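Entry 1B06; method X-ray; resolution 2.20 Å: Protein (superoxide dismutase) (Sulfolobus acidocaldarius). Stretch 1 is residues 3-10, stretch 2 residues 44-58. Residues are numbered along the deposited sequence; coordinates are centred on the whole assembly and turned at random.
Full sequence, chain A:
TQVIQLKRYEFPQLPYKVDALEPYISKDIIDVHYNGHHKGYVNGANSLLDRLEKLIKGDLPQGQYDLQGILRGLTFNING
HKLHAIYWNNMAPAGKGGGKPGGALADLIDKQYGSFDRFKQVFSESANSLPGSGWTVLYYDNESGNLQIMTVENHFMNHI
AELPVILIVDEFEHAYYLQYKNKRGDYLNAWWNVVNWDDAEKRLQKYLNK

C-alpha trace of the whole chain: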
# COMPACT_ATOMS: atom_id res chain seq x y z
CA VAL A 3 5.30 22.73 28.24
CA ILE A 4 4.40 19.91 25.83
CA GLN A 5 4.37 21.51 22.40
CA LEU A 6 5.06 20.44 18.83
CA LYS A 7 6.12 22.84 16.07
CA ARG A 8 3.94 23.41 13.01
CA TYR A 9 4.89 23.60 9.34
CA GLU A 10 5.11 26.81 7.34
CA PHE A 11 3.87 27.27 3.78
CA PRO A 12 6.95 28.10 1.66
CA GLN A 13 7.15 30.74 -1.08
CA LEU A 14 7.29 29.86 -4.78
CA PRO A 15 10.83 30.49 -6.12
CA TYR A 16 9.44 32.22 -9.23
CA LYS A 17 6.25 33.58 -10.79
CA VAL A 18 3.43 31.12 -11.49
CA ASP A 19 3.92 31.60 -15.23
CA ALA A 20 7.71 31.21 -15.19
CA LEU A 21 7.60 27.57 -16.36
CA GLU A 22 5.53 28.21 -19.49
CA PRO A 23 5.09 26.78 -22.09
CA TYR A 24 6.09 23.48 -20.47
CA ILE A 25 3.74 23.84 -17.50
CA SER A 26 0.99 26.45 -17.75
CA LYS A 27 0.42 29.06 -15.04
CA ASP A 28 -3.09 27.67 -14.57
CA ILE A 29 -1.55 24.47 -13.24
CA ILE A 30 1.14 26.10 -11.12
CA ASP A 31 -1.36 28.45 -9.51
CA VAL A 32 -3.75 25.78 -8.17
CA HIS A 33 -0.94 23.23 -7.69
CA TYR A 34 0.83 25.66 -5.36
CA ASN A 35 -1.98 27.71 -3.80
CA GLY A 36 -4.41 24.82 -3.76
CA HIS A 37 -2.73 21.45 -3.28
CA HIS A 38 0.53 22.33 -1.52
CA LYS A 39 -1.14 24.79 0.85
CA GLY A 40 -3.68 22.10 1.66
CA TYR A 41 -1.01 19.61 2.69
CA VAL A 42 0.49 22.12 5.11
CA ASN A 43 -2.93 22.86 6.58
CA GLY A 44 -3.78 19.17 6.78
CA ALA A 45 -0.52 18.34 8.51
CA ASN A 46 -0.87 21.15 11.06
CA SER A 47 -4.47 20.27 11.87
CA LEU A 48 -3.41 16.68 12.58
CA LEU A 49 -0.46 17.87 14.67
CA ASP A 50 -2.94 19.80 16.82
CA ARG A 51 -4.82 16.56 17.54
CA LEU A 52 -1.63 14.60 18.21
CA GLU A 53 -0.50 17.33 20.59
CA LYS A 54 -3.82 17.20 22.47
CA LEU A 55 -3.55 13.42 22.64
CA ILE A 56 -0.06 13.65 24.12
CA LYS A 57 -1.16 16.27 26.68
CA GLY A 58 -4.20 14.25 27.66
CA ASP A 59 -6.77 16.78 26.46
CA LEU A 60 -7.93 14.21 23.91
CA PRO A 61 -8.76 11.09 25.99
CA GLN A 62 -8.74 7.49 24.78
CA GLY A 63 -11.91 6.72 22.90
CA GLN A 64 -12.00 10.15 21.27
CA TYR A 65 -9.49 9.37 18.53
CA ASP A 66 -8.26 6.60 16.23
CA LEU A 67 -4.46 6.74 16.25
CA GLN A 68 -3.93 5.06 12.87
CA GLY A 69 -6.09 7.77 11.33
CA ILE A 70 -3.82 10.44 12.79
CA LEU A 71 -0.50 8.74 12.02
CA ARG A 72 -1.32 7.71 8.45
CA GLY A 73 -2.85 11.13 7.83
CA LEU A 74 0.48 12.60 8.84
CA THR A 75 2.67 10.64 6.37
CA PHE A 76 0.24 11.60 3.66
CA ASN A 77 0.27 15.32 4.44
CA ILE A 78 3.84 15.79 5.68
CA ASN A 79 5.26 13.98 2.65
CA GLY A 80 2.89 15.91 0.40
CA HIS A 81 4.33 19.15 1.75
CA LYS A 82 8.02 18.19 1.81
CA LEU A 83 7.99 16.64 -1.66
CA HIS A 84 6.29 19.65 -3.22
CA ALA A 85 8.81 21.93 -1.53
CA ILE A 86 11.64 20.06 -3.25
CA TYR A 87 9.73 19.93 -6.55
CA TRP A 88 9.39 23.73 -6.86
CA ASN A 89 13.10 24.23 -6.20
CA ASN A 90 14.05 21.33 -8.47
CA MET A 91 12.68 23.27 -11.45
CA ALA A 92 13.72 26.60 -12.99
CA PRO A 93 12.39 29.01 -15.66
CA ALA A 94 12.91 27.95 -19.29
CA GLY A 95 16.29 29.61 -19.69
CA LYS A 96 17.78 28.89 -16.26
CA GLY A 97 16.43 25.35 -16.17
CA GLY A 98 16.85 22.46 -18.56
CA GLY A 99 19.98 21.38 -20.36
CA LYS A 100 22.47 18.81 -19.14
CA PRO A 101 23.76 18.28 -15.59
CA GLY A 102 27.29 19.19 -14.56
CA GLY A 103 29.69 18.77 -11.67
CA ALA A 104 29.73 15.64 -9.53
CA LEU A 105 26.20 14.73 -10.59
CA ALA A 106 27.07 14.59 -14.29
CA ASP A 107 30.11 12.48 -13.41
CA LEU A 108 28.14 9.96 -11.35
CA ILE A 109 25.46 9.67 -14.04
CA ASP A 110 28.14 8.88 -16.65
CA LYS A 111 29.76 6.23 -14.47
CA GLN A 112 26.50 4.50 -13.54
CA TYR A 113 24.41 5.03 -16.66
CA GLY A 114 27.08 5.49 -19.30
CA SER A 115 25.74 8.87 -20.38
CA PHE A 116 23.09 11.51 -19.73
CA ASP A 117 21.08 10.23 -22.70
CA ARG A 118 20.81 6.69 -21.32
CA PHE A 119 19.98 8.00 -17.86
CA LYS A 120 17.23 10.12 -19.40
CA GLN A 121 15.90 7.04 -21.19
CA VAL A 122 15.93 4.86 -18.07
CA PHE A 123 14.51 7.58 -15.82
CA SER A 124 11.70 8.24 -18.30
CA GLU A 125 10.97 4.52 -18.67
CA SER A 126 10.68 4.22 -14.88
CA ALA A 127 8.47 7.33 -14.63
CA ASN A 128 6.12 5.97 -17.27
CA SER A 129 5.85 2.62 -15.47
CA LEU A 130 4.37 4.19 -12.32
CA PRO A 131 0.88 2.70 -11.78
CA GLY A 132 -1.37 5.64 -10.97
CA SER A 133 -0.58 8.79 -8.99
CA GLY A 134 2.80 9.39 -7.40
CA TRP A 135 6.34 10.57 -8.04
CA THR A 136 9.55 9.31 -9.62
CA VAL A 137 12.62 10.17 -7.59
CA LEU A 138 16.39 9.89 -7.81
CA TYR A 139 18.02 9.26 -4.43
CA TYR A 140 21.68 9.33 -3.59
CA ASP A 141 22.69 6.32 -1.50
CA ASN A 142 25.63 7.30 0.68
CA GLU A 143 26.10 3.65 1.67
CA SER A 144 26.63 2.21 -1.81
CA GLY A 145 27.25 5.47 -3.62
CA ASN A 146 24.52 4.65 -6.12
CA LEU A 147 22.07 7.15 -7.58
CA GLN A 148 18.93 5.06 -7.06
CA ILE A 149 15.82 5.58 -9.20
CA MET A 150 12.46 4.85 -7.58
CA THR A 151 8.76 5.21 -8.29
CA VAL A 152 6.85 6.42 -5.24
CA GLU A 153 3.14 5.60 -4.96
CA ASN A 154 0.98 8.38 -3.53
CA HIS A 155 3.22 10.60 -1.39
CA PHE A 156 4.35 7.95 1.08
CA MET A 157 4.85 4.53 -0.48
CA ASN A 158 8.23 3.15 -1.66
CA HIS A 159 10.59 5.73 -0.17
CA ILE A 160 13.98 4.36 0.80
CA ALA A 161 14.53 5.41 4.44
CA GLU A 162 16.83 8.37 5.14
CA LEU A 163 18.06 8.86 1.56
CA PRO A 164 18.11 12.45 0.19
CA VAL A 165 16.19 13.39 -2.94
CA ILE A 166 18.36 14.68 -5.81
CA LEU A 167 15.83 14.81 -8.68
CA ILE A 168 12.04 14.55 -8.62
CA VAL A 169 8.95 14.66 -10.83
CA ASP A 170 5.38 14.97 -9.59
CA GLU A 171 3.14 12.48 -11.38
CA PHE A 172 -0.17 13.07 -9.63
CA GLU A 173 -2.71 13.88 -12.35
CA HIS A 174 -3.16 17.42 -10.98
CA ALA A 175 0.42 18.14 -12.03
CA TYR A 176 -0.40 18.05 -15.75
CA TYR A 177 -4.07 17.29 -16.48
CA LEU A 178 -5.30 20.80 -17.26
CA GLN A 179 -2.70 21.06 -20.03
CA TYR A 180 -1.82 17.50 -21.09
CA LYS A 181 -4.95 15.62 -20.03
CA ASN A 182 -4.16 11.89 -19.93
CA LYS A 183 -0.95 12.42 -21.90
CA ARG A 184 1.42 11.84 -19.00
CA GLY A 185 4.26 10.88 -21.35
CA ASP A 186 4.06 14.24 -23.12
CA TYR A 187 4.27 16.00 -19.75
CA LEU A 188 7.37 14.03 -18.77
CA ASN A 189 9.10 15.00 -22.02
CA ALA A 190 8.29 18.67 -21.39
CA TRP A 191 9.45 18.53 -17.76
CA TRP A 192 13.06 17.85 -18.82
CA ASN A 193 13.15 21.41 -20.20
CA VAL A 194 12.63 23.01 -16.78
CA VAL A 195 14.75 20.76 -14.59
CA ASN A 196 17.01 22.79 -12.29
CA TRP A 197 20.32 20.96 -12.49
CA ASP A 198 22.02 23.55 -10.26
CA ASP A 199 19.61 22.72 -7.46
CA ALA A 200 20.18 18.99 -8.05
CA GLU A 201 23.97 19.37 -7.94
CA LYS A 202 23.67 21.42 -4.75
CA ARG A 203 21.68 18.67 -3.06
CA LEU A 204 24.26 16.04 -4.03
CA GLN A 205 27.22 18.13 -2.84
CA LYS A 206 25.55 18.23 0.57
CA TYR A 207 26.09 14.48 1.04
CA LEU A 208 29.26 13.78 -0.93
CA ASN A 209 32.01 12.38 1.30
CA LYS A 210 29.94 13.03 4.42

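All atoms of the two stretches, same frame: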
# COMPACT_ATOMS: atom_id res chain seq x y z
N VAL A 3 5.87 23.96 27.62
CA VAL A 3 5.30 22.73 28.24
C VAL A 3 4.52 21.94 27.20
O VAL A 3 3.45 22.37 26.76
CB VAL A 3 4.35 23.07 29.41
CG1 VAL A 3 4.25 21.88 30.36
CG2 VAL A 3 4.85 24.30 30.15
N ILE A 4 5.04 20.77 26.82
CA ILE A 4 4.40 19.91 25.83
C ILE A 4 3.91 20.72 24.64
O ILE A 4 2.82 21.29 24.65
CB ILE A 4 3.20 19.15 26.43
CG1 ILE A 4 3.28 19.15 27.96
CG2 ILE A 4 3.15 17.74 25.84
CD1 ILE A 4 3.40 17.78 28.61
N GLN A 5 4.73 20.77 23.59
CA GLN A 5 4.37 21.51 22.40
C GLN A 5 5.15 21.04 21.18
O GLN A 5 6.37 20.85 21.24
CB GLN A 5 4.60 23.00 22.62
CG GLN A 5 4.34 23.86 21.40
CD GLN A 5 4.56 25.33 21.70
OE1 GLN A 5 3.61 26.08 21.94
NE2 GLN A 5 5.82 25.76 21.68
N LEU A 6 4.45 20.86 20.07
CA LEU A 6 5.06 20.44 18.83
C LEU A 6 5.05 21.65 17.89
O LEU A 6 4.16 22.50 17.98
CB LEU A 6 4.27 19.28 18.20
CG LEU A 6 4.03 18.03 19.05
CD1 LEU A 6 3.01 17.13 18.38
CD2 LEU A 6 5.34 17.29 19.24
N LYS A 7 6.04 21.73 17.01
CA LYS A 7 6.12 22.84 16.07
C LYS A 7 5.25 22.53 14.85
O LYS A 7 5.01 21.37 14.51
CB LYS A 7 7.57 23.05 15.64
CG LYS A 7 7.76 24.22 14.67
CD LYS A 7 8.50 25.38 15.33
CE LYS A 7 8.27 26.68 14.58
NZ LYS A 7 8.73 27.88 15.36
N ARG A 8 4.77 23.58 14.19
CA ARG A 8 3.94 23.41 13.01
C ARG A 8 4.74 23.73 11.76
O ARG A 8 5.82 24.31 11.84
CB ARG A 8 2.72 24.32 13.08
CG ARG A 8 1.86 24.10 14.32
CD ARG A 8 1.21 22.73 14.32
NE ARG A 8 0.22 22.58 15.39
CZ ARG A 8 0.53 22.38 16.66
NH1 ARG A 8 1.80 22.29 17.04
NH2 ARG A 8 -0.43 22.27 17.57
N TYR A 9 4.21 23.35 10.61
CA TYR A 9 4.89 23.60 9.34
C TYR A 9 4.48 24.93 8.75
O TYR A 9 3.36 25.40 8.97
CB TYR A 9 4.59 22.47 8.35
CG TYR A 9 5.23 21.15 8.73
CD1 TYR A 9 6.58 20.92 8.51
CD2 TYR A 9 4.48 20.15 9.37
CE1 TYR A 9 7.19 19.73 8.91
CE2 TYR A 9 5.08 18.96 9.78
CZ TYR A 9 6.43 18.76 9.55
OH TYR A 9 7.03 17.60 9.98
N GLU A 10 5.38 25.53 7.99
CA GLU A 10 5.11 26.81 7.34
C GLU A 10 5.02 26.63 5.84
O GLU A 10 5.78 25.87 5.25
CB GLU A 10 6.23 27.80 7.67
CG GLU A 10 5.81 28.90 8.64
CD GLU A 10 6.87 29.19 9.69
OE1 GLU A 10 8.04 29.39 9.31
OE2 GLU A 10 6.52 29.20 10.89
N GLY A 44 -3.39 20.49 6.32
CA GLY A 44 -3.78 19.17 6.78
C GLY A 44 -2.82 18.61 7.82
O GLY A 44 -3.24 18.02 8.82
N ALA A 45 -1.53 18.81 7.59
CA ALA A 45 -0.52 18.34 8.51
C ALA A 45 -0.65 19.04 9.86
O ALA A 45 -0.65 18.40 10.91
CB ALA A 45 0.88 18.59 7.93
N ASN A 46 -0.77 20.37 9.83
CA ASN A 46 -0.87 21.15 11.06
C ASN A 46 -2.12 20.84 11.87
O ASN A 46 -2.08 20.81 13.10
CB ASN A 46 -0.82 22.64 10.72
CG ASN A 46 0.57 23.08 10.28
OD1 ASN A 46 1.55 22.37 10.50
ND2 ASN A 46 0.65 24.25 9.67
N SER A 47 -3.23 20.58 11.18
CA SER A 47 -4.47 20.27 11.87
C SER A 47 -4.37 18.90 12.56
O SER A 47 -5.01 18.67 13.58
CB SER A 47 -5.64 20.28 10.88
OG SER A 47 -5.92 18.98 10.42
N LEU A 48 -3.57 18.01 11.99
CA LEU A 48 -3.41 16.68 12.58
C LEU A 48 -2.40 16.75 13.71
O LEU A 48 -2.47 15.96 14.65
CB LEU A 48 -2.95 15.67 11.53
CG LEU A 48 -4.04 15.13 10.61
CD1 LEU A 48 -3.40 14.26 9.56
CD2 LEU A 48 -5.07 14.34 11.42
N LEU A 49 -1.46 17.69 13.62
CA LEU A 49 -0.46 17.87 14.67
C LEU A 49 -1.15 18.42 15.92
O LEU A 49 -0.76 18.12 17.05
CB LEU A 49 0.63 18.82 14.20
CG LEU A 49 1.74 18.22 13.32
CD1 LEU A 49 2.75 19.30 12.95
CD2 LEU A 49 2.43 17.09 14.06
N ASP A 50 -2.18 19.23 15.71
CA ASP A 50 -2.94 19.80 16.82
C ASP A 50 -3.56 18.65 17.62
O ASP A 50 -3.48 18.62 18.85
CB ASP A 50 -4.05 20.71 16.29
CG ASP A 50 -3.52 22.02 15.74
OD1 ASP A 50 -2.43 22.45 16.18
OD2 ASP A 50 -4.18 22.61 14.87
N ARG A 51 -4.19 17.71 16.91
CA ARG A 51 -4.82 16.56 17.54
C ARG A 51 -3.80 15.68 18.25
O ARG A 51 -4.03 15.24 19.38
CB ARG A 51 -5.58 15.73 16.50
CG ARG A 51 -7.03 16.11 16.37
CD ARG A 51 -7.73 15.30 15.30
NE ARG A 51 -8.24 14.03 15.80
CZ ARG A 51 -9.22 13.91 16.70
NH1 ARG A 51 -9.80 14.99 17.21
NH2 ARG A 51 -9.64 12.71 17.09
N LEU A 52 -2.67 15.42 17.60
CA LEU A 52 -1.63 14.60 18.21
C LEU A 52 -1.12 15.26 19.49
O LEU A 52 -0.87 14.60 20.49
CB LEU A 52 -0.47 14.39 17.23
CG LEU A 52 0.64 13.42 17.68
CD1 LEU A 52 0.03 12.07 18.07
CD2 LEU A 52 1.65 13.23 16.55
N GLU A 53 -0.97 16.58 19.44
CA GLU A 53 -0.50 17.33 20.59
C GLU A 53 -1.48 17.18 21.76
O GLU A 53 -1.08 16.94 22.90
CB GLU A 53 -0.35 18.80 20.22
CG GLU A 53 0.44 19.61 21.21
CD GLU A 53 0.56 21.06 20.78
OE1 GLU A 53 -0.47 21.75 20.75
OE2 GLU A 53 1.69 21.49 20.47
N LYS A 54 -2.77 17.32 21.45
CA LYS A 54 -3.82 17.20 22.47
C LYS A 54 -3.78 15.82 23.09
O LYS A 54 -3.92 15.66 24.30
CB LYS A 54 -5.19 17.42 21.83
CG LYS A 54 -5.61 18.87 21.73
CD LYS A 54 -7.08 18.97 21.35
CE LYS A 54 -7.41 20.34 20.78
NZ LYS A 54 -7.78 20.27 19.33
N LEU A 55 -3.61 14.82 22.23
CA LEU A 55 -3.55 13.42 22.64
C LEU A 55 -2.40 13.21 23.61
O LEU A 55 -2.56 12.57 24.64
CB LEU A 55 -3.37 12.54 21.40
CG LEU A 55 -3.17 11.03 21.49
CD1 LEU A 55 -3.55 10.42 20.15
CD2 LEU A 55 -1.72 10.70 21.81
N ILE A 56 -1.24 13.78 23.28
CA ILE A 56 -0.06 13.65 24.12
C ILE A 56 -0.27 14.34 25.47
O ILE A 56 0.13 13.81 26.51
CB ILE A 56 1.17 14.25 23.42
CG1 ILE A 56 1.52 13.41 22.18
CG2 ILE A 56 2.35 14.29 24.38
CD1 ILE A 56 2.63 13.99 21.33
N LYS A 57 -0.90 15.51 25.46
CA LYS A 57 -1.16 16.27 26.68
C LYS A 57 -2.20 15.60 27.55
O LYS A 57 -2.16 15.70 28.78
CB LYS A 57 -1.65 17.68 26.33
CG LYS A 57 -0.62 18.56 25.65
CD LYS A 57 -0.67 19.98 26.18
CE LYS A 57 -1.50 20.88 25.28
NZ LYS A 57 -0.65 21.89 24.58
N GLY A 58 -3.15 14.92 26.92
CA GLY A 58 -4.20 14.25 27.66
C GLY A 58 -5.54 14.96 27.50
O GLY A 58 -6.55 14.54 28.08

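What fills the apolar centre? Leu6 points its CA-to-CB bond toward the helix, and its CD1 packs against Leu49, Leu52 and Ile56, lying 4.4 Å from Leu49 CD2 and 4.3 Å from Ile56 CD1. These are loose van der Waals contacts from Leu6 to side chains on successive helical turns.

How does the packing continue along the helix? Toward its C-terminal end, Ile4 CG2 sits 3.8 Å from Ile56 CG2, though Ile4 is poorly ordered. Toward the other end, Tyr9 CE2 approaches Leu49 CD1 at 3.9 Å, and Tyr9 CD2 lies 4.2 Å from Ala45 CB.

What holds a segment with no regular secondary structure against a helix? Side chains of the helix serve its backbone. Leu6 N donates to Glu53 OE2 (2.9 Å), while Asn46 uses both ends of its amide: OD1 accepts from Tyr9 N at 2.8 Å, and ND2 donates to Tyr9 O at 3.0 Å.

Where does charge enter? Arg8 lays one guanidinium face over Leu49 CB and turns its edge to two acids. Asp50 OD1 receives both Arg8 NE (2.8 Å) and Arg8 NH2, the latter at a very short 2.4 Å; the salt bridge from Arg8 NH2 to Glu53 OE1, at 3.2 Å, includes a weak hydrogen bond. Glu53 thus binds backbone and guanidinium through different carboxylate oxygens.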